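Local coordinates for diol-dehydratase (PDB 5I2A), which probably dehydrates 1,2-propanediol by glycyl radical chemistry, without vitamin B12, in the bacterium Roseburia inulinivorans, at residues F375-S380 / S819-T824; A430-I435 / Q442-T447; G481-F486 / I578-L583; R778-F781 / H787-F790. All coordinates share one frame; numbering follows the deposited sequence. Where two conformers were deposited one is given.

Overall arrangement
Contacts 1, 2 and 4 lie in the interior, with nearest atoms about 7 Å apart for each pair, while contact 3 sits on the periphery, its centre about 38 Å from that of the chain. Contact 4 packs helix 766-781 on strand 787-792, and contact 1 sets the loop leading into strand 380-385 against strand 819-821; 787-792 and 380-385 belong to the same five-stranded sheet. All four have a bridging water. Contact 2 includes the strand pairing of a short hairpin, with two direct backbone bonds. The others lack such bonds and rely on apolar packing: a proline in contact 1, a methionine beside a tyrosine in contact 4, and a methionine at a helix start in contact 3.

Contact 1. Residues F375-S380 / S819-T824; sequences FLPMPS and SALFTT
P377 pushes its ring against the strand that S819, A820 and L821 form just after G817, the glycine predicted to carry the radical. Starting at CB, this carbon lies over the backbone of S819, with P377 CB 3.3 Å from S819 O. One atom further out, the tip of the ring straddles the next two residues: P377 CG is 3.9 Å from A820 CA and 3.8 Å from L821 N. The same tip also reaches a side chain, since P377 CG comes within 4.1 Å of L821 CG. The leucine helps by turning its CG beside its own backbone N, anti to the carbonyl carbon (chi1 -72°).

The polar part of the contact runs through one water. It accepts from S819 N at 2.7 Å, and donates to P377 O at 2.8 Å and to S380 OG at 2.9 Å, linking the loop to the strand start. S819 OG is held elsewhere, by I405 O and R814 NH1. The proline ring also touches I812, so it packs against both strands of the hairpin 812-814/819-821, while its own loop runs from helix 362-374 into strand 380-385.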
loop_
_atom_site.group_PDB
_atom_site.type_symbol
_atom_site.label_atom_id
_atom_site.label_comp_id
_atom_site.label_asym_id
_atom_site.label_seq_id
_atom_site.Cartn_x
_atom_site.Cartn_y
_atom_site.Cartn_z
ATOM N N PHE A 375 7.040 20.513 40.240
ATOM C CA PHE A 375 6.274 21.711 39.898
ATOM C C PHE A 375 6.535 22.230 38.479
ATOM O O PHE A 375 6.663 23.434 38.264
ATOM C CB PHE A 375 6.533 22.831 40.920
ATOM C CG PHE A 375 5.291 23.608 41.284
ATOM C CD1 PHE A 375 4.480 23.194 42.325
ATOM C CD2 PHE A 375 4.916 24.723 40.559
ATOM C CE1 PHE A 375 3.333 23.892 42.649
ATOM C CE2 PHE A 375 3.770 25.421 40.874
ATOM C CZ PHE A 375 2.974 25.005 41.919
ATOM N N LEU A 376 6.585 21.309 37.521
ATOM C CA LEU A 376 6.764 21.640 36.108
ATOM C C LEU A 376 5.458 21.336 35.355
ATOM O O LEU A 376 4.564 20.719 35.921
ATOM C CB LEU A 376 7.935 20.845 35.529
ATOM C CG LEU A 376 9.307 21.386 35.932
ATOM C CD1 LEU A 376 10.406 20.560 35.259
ATOM C CD2 LEU A 376 9.425 22.883 35.586
ATOM N N PRO A 377 5.336 21.773 34.087
ATOM C CA PRO A 377 4.078 21.523 33.371
ATOM C C PRO A 377 3.722 20.043 33.177
ATOM O O PRO A 377 2.557 19.697 33.252
ATOM C CB PRO A 377 4.325 22.179 32.013
ATOM C CG PRO A 377 5.271 23.295 32.326
ATOM C CD PRO A 377 6.198 22.713 33.351
ATOM N N MET A 378 4.712 19.200 32.920
ATOM C CA MET A 378 4.457 17.801 32.608
ATOM C C MET A 378 4.854 16.923 33.791
ATOM O O MET A 378 5.709 17.314 34.575
ATOM C CB MET A 378 5.222 17.397 31.337
ATOM C CG MET A 378 4.969 18.357 30.152
ATOM S SD MET A 378 5.173 17.609 28.510
ATOM C CE MET A 378 6.752 18.275 27.982
ATOM N N PRO A 379 4.241 15.734 33.931
ATOM C CA PRO A 379 3.160 15.179 33.107
ATOM C C PRO A 379 1.841 15.905 33.342
ATOM O O PRO A 379 1.719 16.665 34.315
ATOM C CB PRO A 379 3.069 13.723 33.574
ATOM C CG PRO A 379 3.552 13.780 35.028
ATOM C CD PRO A 379 4.646 14.819 35.016
ATOM N N SER A 380 0.878 15.688 32.450
ATOM C CA SER A 380 -0.461 16.203 32.634
ATOM C C SER A 380 -1.185 15.255 33.597
ATOM O O SER A 380 -1.906 14.327 33.186
ATOM C CB SER A 380 -1.205 16.334 31.291
ATOM O OG SER A 380 -0.545 17.228 30.399
ATOM N N SER A 819 -1.050 22.029 31.550
ATOM C CA SER A 819 -0.517 23.188 32.244
ATOM C C SER A 819 0.737 23.662 31.543
ATOM O O SER A 819 1.362 22.910 30.800
ATOM C CB SER A 819 -0.226 22.849 33.705
ATOM O OG SER A 819 -1.430 22.488 34.372
ATOM N N ALA A 820 1.103 24.915 31.776
ATOM C CA ALA A 820 2.269 25.480 31.134
ATOM C C ALA A 820 2.861 26.612 31.971
ATOM O O ALA A 820 2.190 27.176 32.844
ATOM C CB ALA A 820 1.910 25.973 29.739
ATOM N N LEU A 821 4.125 26.918 31.718
ATOM C CA LEU A 821 4.759 28.067 32.345
ATOM C C LEU A 821 4.176 29.336 31.719
ATOM O O LEU A 821 4.250 29.531 30.503
ATOM C CB LEU A 821 6.283 27.995 32.181
ATOM C CG LEU A 821 6.943 26.918 33.053
ATOM C CD1 LEU A 821 8.320 26.576 32.541
ATOM C CD2 LEU A 821 7.016 27.410 34.509
ATOM N N PHE A 822 3.565 30.167 32.552
ATOM C CA PHE A 822 2.856 31.371 32.100
ATOM C C PHE A 822 3.713 32.295 31.252
ATOM O O PHE A 822 3.245 32.831 30.241
ATOM C CB PHE A 822 2.319 32.156 33.301
ATOM C CG PHE A 822 1.420 33.308 32.925
ATOM C CD1 PHE A 822 0.154 33.086 32.423
ATOM C CD2 PHE A 822 1.852 34.613 33.069
ATOM C CE1 PHE A 822 -0.679 34.143 32.077
ATOM C CE2 PHE A 822 1.030 35.673 32.730
ATOM C CZ PHE A 822 -0.237 35.440 32.231
ATOM N N THR A 823 4.963 32.494 31.662
ATOM C CA THR A 823 5.809 33.427 30.936
ATOM C C THR A 823 6.418 32.787 29.682
ATOM O O THR A 823 7.185 33.433 28.997
ATOM C CB THR A 823 6.957 34.013 31.813
ATOM O OG1 THR A 823 7.833 32.971 32.250
ATOM C CG2 THR A 823 6.397 34.747 33.031
ATOM N N THR A 824 6.088 31.529 29.377
ATOM C CA THR A 824 6.471 30.972 28.072
ATOM C C THR A 824 5.324 31.099 27.073
ATOM O O THR A 824 5.440 30.677 25.932
ATOM C CB THR A 824 6.892 29.478 28.136
ATOM O OG1 THR A 824 5.762 28.659 28.472
ATOM C CG2 THR A 824 8.008 29.262 29.147
HETATM O O HOH W 1 0.198 19.623 31.799
#

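Contact 2. Residues A430-I435 / Q442-T447; sequences ARNYNI and QVPGKT
Y433 rests its CB 3.5 Å from Q442 O and sends its ring off the other way, where A430 O lies in plane at the ring edge; the ring itself packs on I416 and L420 of helix 413-422, and its hydroxyl bonds D413. The second flat group, the amide of N434, reaches across to P444. These residues belong to a small antiparallel beta hairpin, strands 434-436 and 440-442. Sequence and family are consistent with this being the hairpin whose turn carries the active-site cysteine in glycyl radical enzymes.

N434 and Q442 are a hydrogen-bonded pair: N434 N gives to Q442 O at 3.2 Å, and Q442 N gives to N434 O at 3.0 Å. The N434 CG lies between its own backbone N and carbonyl carbon (chi1 60°), which swings OD1 over the proline, 3.2 Å from P444 CB; its ND2 bonds T168 OG1. On the N432 side of the ring, the backbone N432 O is 3.2 Å from P444 CD, and N432 ND2 stands 3.7 Å from P444 CG, while N432 OD1 is held by R289 NH1. A glycine in place of P444 would probably open a gap between N434 OD1 and the N432 carbonyl and amide, where CB, CG and CD of the ring now pack. Water 2 adds a bridge from N432 ND2 to P444 O. P444 is the second residue of a type II turn from V443 to K446, and just beyond it T447 OG1 donates to V443 O at 2.9 Å, in the carbonyl plane on a lone pair.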
loop_
_atom_site.group_PDB
_atom_site.type_symbol
_atom_site.label_atom_id
_atom_site.label_comp_id
_atom_site.label_asym_id
_atom_site.label_seq_id
_atom_site.Cartn_x
_atom_site.Cartn_y
_atom_site.Cartn_z
ATOM N N ALA A 430 -13.308 -0.962 29.772
ATOM C CA ALA A 430 -13.691 0.414 30.018
ATOM C C ALA A 430 -13.305 0.818 31.432
ATOM O O ALA A 430 -12.863 1.942 31.661
ATOM C CB ALA A 430 -15.200 0.600 29.792
ATOM N N ARG A 431 -13.447 -0.115 32.371
ATOM C CA ARG A 431 -13.091 0.140 33.760
ATOM C C ARG A 431 -11.617 0.422 33.938
ATOM O O ARG A 431 -11.215 1.037 34.923
ATOM C CB ARG A 431 -13.480 -1.044 34.650
ATOM C CG ARG A 431 -14.816 -0.850 35.313
ATOM C CD ARG A 431 -15.179 -2.007 36.230
ATOM N NE ARG A 431 -16.586 -1.951 36.599
ATOM C CZ ARG A 431 -17.242 -2.952 37.173
ATOM N NH1 ARG A 431 -16.611 -4.089 37.446
ATOM N NH2 ARG A 431 -18.522 -2.813 37.489
ATOM N N ASN A 432 -10.816 -0.039 32.990
ATOM C CA ASN A 432 -9.389 0.176 33.056
ATOM C C ASN A 432 -8.951 1.370 32.213
ATOM O O ASN A 432 -7.792 1.468 31.830
ATOM C CB ASN A 432 -8.644 -1.079 32.607
ATOM C CG ASN A 432 -7.183 -1.032 32.975
ATOM O OD1 ASN A 432 -6.848 -0.675 34.093
ATOM N ND2 ASN A 432 -6.303 -1.336 32.019
ATOM N N TYR A 433 -9.864 2.283 31.917
ATOM C CA TYR A 433 -9.502 3.380 31.014
ATOM C C TYR A 433 -8.477 4.341 31.617
ATOM O O TYR A 433 -8.353 4.481 32.844
ATOM C CB TYR A 433 -10.749 4.164 30.579
ATOM C CG TYR A 433 -11.214 5.234 31.552
ATOM C CD1 TYR A 433 -10.726 6.537 31.472
ATOM C CD2 TYR A 433 -12.161 4.954 32.530
ATOM C CE1 TYR A 433 -11.152 7.522 32.345
ATOM C CE2 TYR A 433 -12.591 5.938 33.421
ATOM C CZ TYR A 433 -12.076 7.226 33.318
ATOM O OH TYR A 433 -12.488 8.215 34.185
ATOM N N ASN A 434 -7.738 5.018 30.750
ATOM C CA ASN A 434 -7.064 6.226 31.198
ATOM C C ASN A 434 -7.309 7.338 30.188
ATOM O O ASN A 434 -8.071 7.161 29.232
ATOM C CB ASN A 434 -5.571 5.988 31.444
ATOM C CG ASN A 434 -4.828 5.514 30.213
ATOM O OD1 ASN A 434 -4.485 4.344 30.099
ATOM N ND2 ASN A 434 -4.532 6.436 29.304
ATOM N N ILE A 435 -6.695 8.485 30.418
ATOM C CA ILE A 435 -6.891 9.636 29.554
ATOM C C ILE A 435 -5.683 9.796 28.617
ATOM O O ILE A 435 -4.548 9.539 28.997
ATOM C CB ILE A 435 -7.124 10.925 30.375
ATOM C CG1 ILE A 435 -8.440 10.834 31.164
ATOM C CG2 ILE A 435 -7.138 12.174 29.482
ATOM C CD1 ILE A 435 -9.707 10.631 30.296
ATOM N N GLN A 442 -9.534 6.332 26.698
ATOM C CA GLN A 442 -9.225 5.214 25.833
ATOM C C GLN A 442 -9.013 3.956 26.675
ATOM O O GLN A 442 -8.613 4.035 27.844
ATOM C CB GLN A 442 -7.972 5.526 25.030
ATOM C CG GLN A 442 -7.201 4.381 24.563
ATOM C CD GLN A 442 -5.847 4.725 23.990
ATOM O OE1 GLN A 442 -4.798 4.441 24.577
ATOM N NE2 GLN A 442 -5.878 5.434 22.878
ATOM N N VAL A 443 -9.301 2.800 26.093
ATOM C CA VAL A 443 -8.862 1.512 26.642
ATOM C C VAL A 443 -7.392 1.348 26.301
ATOM O O VAL A 443 -7.036 1.263 25.135
ATOM C CB VAL A 443 -9.684 0.339 26.063
ATOM C CG1 VAL A 443 -9.115 -1.007 26.532
ATOM C CG2 VAL A 443 -11.160 0.495 26.444
ATOM N N PRO A 444 -6.524 1.326 27.311
ATOM C CA PRO A 444 -5.087 1.347 27.029
ATOM C C PRO A 444 -4.588 0.040 26.429
ATOM O O PRO A 444 -5.131 -1.002 26.739
ATOM C CB PRO A 444 -4.456 1.575 28.421
ATOM C CG PRO A 444 -5.438 1.009 29.359
ATOM C CD PRO A 444 -6.806 1.276 28.752
ATOM N N GLY A 445 -3.588 0.123 25.564
ATOM C CA GLY A 445 -2.930 -1.039 25.007
ATOM C C GLY A 445 -3.716 -1.770 23.930
ATOM O O GLY A 445 -3.308 -2.842 23.507
ATOM N N LYS A 446 -4.834 -1.199 23.493
ATOM C CA LYS A 446 -5.719 -1.857 22.532
ATOM C C LYS A 446 -6.276 -0.914 21.464
ATOM O O LYS A 446 -7.128 -1.308 20.663
ATOM C CB LYS A 446 -6.909 -2.511 23.265
ATOM C CG LYS A 446 -6.524 -3.624 24.246
ATOM C CD LYS A 446 -7.754 -4.320 24.834
ATOM C CE LYS A 446 -7.335 -5.476 25.727
ATOM N NZ LYS A 446 -8.509 -6.234 26.233
ATOM N N THR A 447 -5.810 0.328 21.464
ATOM C CA THR A 447 -6.489 1.378 20.718
ATOM C C THR A 447 -5.554 2.195 19.825
ATOM O O THR A 447 -4.421 2.520 20.206
ATOM C CB THR A 447 -7.235 2.330 21.696
ATOM O OG1 THR A 447 -8.155 1.569 22.499
ATOM C CG2 THR A 447 -8.007 3.435 20.948
HETATM O O HOH W 2 -6.519 -2.186 28.999
#

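Contact 3. Residues G481-F486 / I578-L583; sequences GNVESF and ITMGEL
The first turn of helix 580-588 meets a loop here, with M580 and G581 facing V483 and E484. M580 was modelled in two conformers; in the one described, CG lies 3.6 Å from V483 O and SD is 3.9 Å from V483 CG2. The chain leaves with CG anti to its backbone N (chi1 -174°) and then bends twice, crossing the valine at a slant. F492 of helix 489-521 touches both side chains, and F466 also packs on M580.

E484 is on the solvent-exposed side of the contact. Its chain is extended beyond CG and lays the carboxylate beside the glycine, E484 OE2 being 3.7 Å from G581 CA. A water that donates to E484 OE2 accepts from G581 N, so the acid meets the helix start indirectly, where the helix dipole would probably favour its negative charge.

Locally, N482 OD1 accepts from E484 N at 3.0 Å, an Asx turn, and N482 O takes both S485 N and S485 OG. Across from it T579 OG1 accepts from E582 N at 3.0 Å, while T579 N returns a bond to E582 OE2 at 3.0 Å: the reciprocal pair of a capping box at a helix N-terminus.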
loop_
_atom_site.group_PDB
_atom_site.type_symbol
_atom_site.label_atom_id
_atom_site.label_comp_id
_atom_site.label_asym_id
_atom_site.label_seq_id
_atom_site.Cartn_x
_atom_site.Cartn_y
_atom_site.Cartn_z
ATOM N N GLY A 481 -28.852 29.946 1.270
ATOM C CA GLY A 481 -29.877 30.957 1.064
ATOM C C GLY A 481 -29.533 32.330 1.604
ATOM O O GLY A 481 -28.759 32.466 2.547
ATOM N N ASN A 482 -30.096 33.361 0.982
ATOM C CA ASN A 482 -29.957 34.713 1.495
ATOM C C ASN A 482 -30.508 34.772 2.919
ATOM O O ASN A 482 -31.662 34.427 3.155
ATOM C CB ASN A 482 -30.683 35.714 0.593
ATOM C CG ASN A 482 -30.347 37.149 0.935
ATOM O OD1 ASN A 482 -30.553 37.598 2.068
ATOM N ND2 ASN A 482 -29.802 37.873 -0.033
ATOM N N VAL A 483 -29.679 35.204 3.862
ATOM C CA VAL A 483 -30.042 35.127 5.276
ATOM C C VAL A 483 -31.266 35.989 5.610
ATOM O O VAL A 483 -32.015 35.685 6.541
ATOM C CB VAL A 483 -28.850 35.536 6.184
ATOM C CG1 VAL A 483 -28.544 37.020 6.053
ATOM C CG2 VAL A 483 -29.120 35.156 7.627
ATOM N N GLU A 484 -31.485 37.041 4.829
ATOM C CA GLU A 484 -32.630 37.920 5.045
ATOM C C GLU A 484 -33.921 37.348 4.480
ATOM O O GLU A 484 -34.995 37.892 4.723
ATOM C CB GLU A 484 -32.364 39.295 4.438
ATOM C CG GLU A 484 -31.246 40.013 5.129
ATOM C CD GLU A 484 -31.001 41.385 4.564
ATOM O OE1 GLU A 484 -29.908 41.612 4.003
ATOM O OE2 GLU A 484 -31.896 42.238 4.699
ATOM N N SER A 485 -33.824 36.240 3.749
ATOM C CA SER A 485 -35.021 35.579 3.234
ATOM C C SER A 485 -35.613 34.567 4.220
ATOM O O SER A 485 -36.737 34.113 4.039
ATOM C CB SER A 485 -34.718 34.879 1.907
ATOM O OG SER A 485 -33.966 33.689 2.106
ATOM N N PHE A 486 -34.866 34.200 5.259
ATOM C CA PHE A 486 -35.371 33.219 6.225
ATOM C C PHE A 486 -36.575 33.772 6.973
ATOM O O PHE A 486 -36.534 34.892 7.469
ATOM C CB PHE A 486 -34.276 32.816 7.213
ATOM C CG PHE A 486 -33.136 32.063 6.580
ATOM C CD1 PHE A 486 -33.375 31.127 5.584
ATOM C CD2 PHE A 486 -31.836 32.293 6.973
ATOM C CE1 PHE A 486 -32.332 30.434 4.990
ATOM C CE2 PHE A 486 -30.784 31.603 6.374
ATOM C CZ PHE A 486 -31.042 30.676 5.378
ATOM N N ILE A 578 -34.382 43.980 16.155
ATOM C CA ILE A 578 -33.308 44.171 15.192
ATOM C C ILE A 578 -33.746 43.492 13.906
ATOM O O ILE A 578 -34.419 42.468 13.965
ATOM C CB ILE A 578 -31.975 43.572 15.700
ATOM C CG1 ILE A 578 -31.602 44.190 17.045
ATOM C CG2 ILE A 578 -30.855 43.826 14.719
ATOM C CD1 ILE A 578 -30.425 43.515 17.726
ATOM N N THR A 579 -33.417 44.053 12.746
ATOM C CA THR A 579 -33.691 43.320 11.515
ATOM C C THR A 579 -32.507 42.421 11.225
ATOM O O THR A 579 -31.393 42.684 11.678
ATOM C CB THR A 579 -33.945 44.233 10.294
ATOM O OG1 THR A 579 -32.707 44.805 9.849
ATOM C CG2 THR A 579 -34.950 45.333 10.638
ATOM N N MET A 580 -32.750 41.366 10.464
ATOM C CA MET A 580 -31.684 40.458 10.082
ATOM C C MET A 580 -30.584 41.227 9.356
ATOM O O MET A 580 -29.400 40.965 9.550
ATOM C CB MET A 580 -32.229 39.330 9.210
ATOM C CG MET A 580 -31.199 38.261 8.888
ATOM S SD MET A 580 -30.555 37.452 10.365
ATOM C CE MET A 580 -31.821 36.225 10.672
ATOM N N GLY A 581 -30.985 42.197 8.539
ATOM C CA GLY A 581 -30.036 42.982 7.775
ATOM C C GLY A 581 -29.149 43.849 8.643
ATOM O O GLY A 581 -27.965 44.011 8.358
ATOM N N GLU A 582 -29.730 44.425 9.692
ATOM C CA GLU A 582 -28.964 45.209 10.658
ATOM C C GLU A 582 -27.915 44.368 11.366
ATOM O O GLU A 582 -26.765 44.781 11.520
ATOM C CB GLU A 582 -29.878 45.820 11.714
ATOM C CG GLU A 582 -30.730 46.962 11.237
ATOM C CD GLU A 582 -31.499 47.583 12.380
ATOM O OE1 GLU A 582 -31.167 48.725 12.747
ATOM O OE2 GLU A 582 -32.418 46.916 12.914
ATOM N N LEU A 583 -28.342 43.195 11.815
ATOM C CA LEU A 583 -27.462 42.281 12.517
ATOM C C LEU A 583 -26.314 41.904 11.599
ATOM O O LEU A 583 -25.159 42.005 11.983
ATOM C CB LEU A 583 -28.221 41.035 12.990
ATOM C CG LEU A 583 -27.380 40.063 13.825
ATOM C CD1 LEU A 583 -26.694 40.805 14.984
ATOM C CD2 LEU A 583 -28.232 38.902 14.346
HETATM O O HOH W 3 -33.572 42.328 7.110
#

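Contact 4. Residues R778-F781 / H787-F790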
loop_
_atom_site.group_PDB
_atom_site.type_symbol
_atom_site.label_atom_id
_atom_site.label_comp_id
_atom_site.label_asym_id
_atom_site.label_seq_id
_atom_site.Cartn_x
_atom_site.Cartn_y
_atom_site.Cartn_z
ATOM N N ARG A 778 -18.359 17.165 42.235
ATOM C CA ARG A 778 -19.359 16.105 42.299
ATOM C C ARG A 778 -20.753 16.564 41.845
ATOM O O ARG A 778 -21.478 15.793 41.240
ATOM C CB ARG A 778 -19.435 15.532 43.707
ATOM C CG ARG A 778 -18.239 14.682 44.057
ATOM C CD ARG A 778 -18.592 13.696 45.137
ATOM N NE ARG A 778 -17.508 12.769 45.455
ATOM C CZ ARG A 778 -17.192 11.702 44.726
ATOM N NH1 ARG A 778 -17.848 11.427 43.608
ATOM N NH2 ARG A 778 -16.209 10.911 45.115
ATOM N N GLY A 779 -21.117 17.813 42.124
ATOM C CA GLY A 779 -22.393 18.344 41.669
ATOM C C GLY A 779 -22.520 18.338 40.150
ATOM O O GLY A 779 -23.579 18.042 39.603
ATOM N N TYR A 780 -21.432 18.679 39.468
ATOM C CA TYR A 780 -21.362 18.614 38.007
ATOM C C TYR A 780 -21.345 17.162 37.517
ATOM O O TYR A 780 -22.075 16.796 36.597
ATOM C CB TYR A 780 -20.117 19.362 37.528
ATOM C CG TYR A 780 -19.856 19.317 36.050
ATOM C CD1 TYR A 780 -20.732 19.904 35.151
ATOM C CD2 TYR A 780 -18.707 18.723 35.554
ATOM C CE1 TYR A 780 -20.476 19.883 33.785
ATOM C CE2 TYR A 780 -18.443 18.694 34.188
ATOM C CZ TYR A 780 -19.332 19.282 33.317
ATOM O OH TYR A 780 -19.086 19.256 31.972
ATOM N N PHE A 781 -20.513 16.333 38.139
ATOM C CA PHE A 781 -20.396 14.937 37.719
ATOM C C PHE A 781 -21.729 14.193 37.933
ATOM O O PHE A 781 -22.102 13.346 37.125
ATOM C CB PHE A 781 -19.249 14.224 38.457
ATOM C CG PHE A 781 -17.862 14.558 37.929
ATOM C CD1 PHE A 781 -17.690 15.456 36.889
ATOM C CD2 PHE A 781 -16.737 13.964 38.481
ATOM C CE1 PHE A 781 -16.415 15.754 36.403
ATOM C CE2 PHE A 781 -15.471 14.249 38.015
ATOM C CZ PHE A 781 -15.298 15.146 36.967
ATOM N N HIS A 787 -15.793 16.072 32.760
ATOM C CA HIS A 787 -14.464 16.539 33.117
ATOM C C HIS A 787 -14.475 17.966 33.643
ATOM O O HIS A 787 -15.252 18.791 33.175
ATOM C CB HIS A 787 -13.539 16.459 31.899
ATOM C CG HIS A 787 -12.382 17.399 31.978
ATOM N ND1 HIS A 787 -12.474 18.724 31.605
ATOM C CD2 HIS A 787 -11.123 17.226 32.440
ATOM C CE1 HIS A 787 -11.314 19.317 31.809
ATOM N NE2 HIS A 787 -10.474 18.428 32.314
ATOM N N MET A 788 -13.606 18.249 34.612
ATOM C CA MET A 788 -13.392 19.615 35.095
ATOM C C MET A 788 -11.937 19.823 35.459
ATOM O O MET A 788 -11.271 18.898 35.924
ATOM C CB MET A 788 -14.251 19.933 36.322
ATOM C CG MET A 788 -15.662 20.369 36.037
ATOM S SD MET A 788 -16.478 20.974 37.546
ATOM C CE MET A 788 -16.273 22.752 37.402
ATOM N N GLN A 789 -11.457 21.050 35.284
ATOM C CA GLN A 789 -10.104 21.408 35.708
ATOM C C GLN A 789 -10.024 22.899 36.035
ATOM O O GLN A 789 -10.816 23.694 35.539
ATOM C CB GLN A 789 -9.090 21.057 34.629
ATOM C CG GLN A 789 -9.326 21.839 33.355
ATOM C CD GLN A 789 -8.444 21.384 32.196
ATOM O OE1 GLN A 789 -8.022 22.201 31.382
ATOM N NE2 GLN A 789 -8.161 20.085 32.124
ATOM N N PHE A 790 -9.048 23.263 36.860
ATOM C CA PHE A 790 -9.077 24.550 37.535
ATOM C C PHE A 790 -7.763 25.305 37.538
ATOM O O PHE A 790 -6.708 24.757 37.866
ATOM C CB PHE A 790 -9.512 24.362 38.988
ATOM C CG PHE A 790 -10.817 23.644 39.138
ATOM C CD1 PHE A 790 -10.867 22.260 39.122
ATOM C CD2 PHE A 790 -11.983 24.352 39.326
ATOM C CE1 PHE A 790 -12.069 21.601 39.271
ATOM C CE2 PHE A 790 -13.179 23.698 39.482
ATOM C CZ PHE A 790 -13.218 22.320 39.457
HETATM O O HOH W 4 -16.754 18.208 30.960
#
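Y780 OH and H787 O are joined by a single water, 2.7 Å from Y780 OH and 2.7 Å from H787 O, to which it donates. This link ties the end of helix 766-781 to the start of strand 787-792, the last two elements of a beta-alpha-beta unit that opens with strand 756-759, in the alpha/beta barrel of the glycyl radical enzymes.

Beside the water, the tyrosine ring meets the strand obliquely. Its CE2 is 3.3 Å from H787 O, and the neighbouring Y780 CD2 is 3.5 Å from M788 CG. The ring gets there because its CG stands anti to the backbone N (chi1 176°), pointing off the helix at the strand. M788 SD sits obliquely beside it, 4.5 Å from the centroid of the Y780 ring, a Met-aromatic contact. C738 of helix 734-741 touches both side chains, and F755 meets the tyrosine edge-to-face. An alanine in place of Y780 would probably leave a gap beside M788 and the bridging water without its partner on the helix.

F781 closes the next part of the interface. It also packs on Y410 of strand 409-412, and its ring brings CE1 to 3.7 Å from H787 N, with M788 N at the ring edge near its plane.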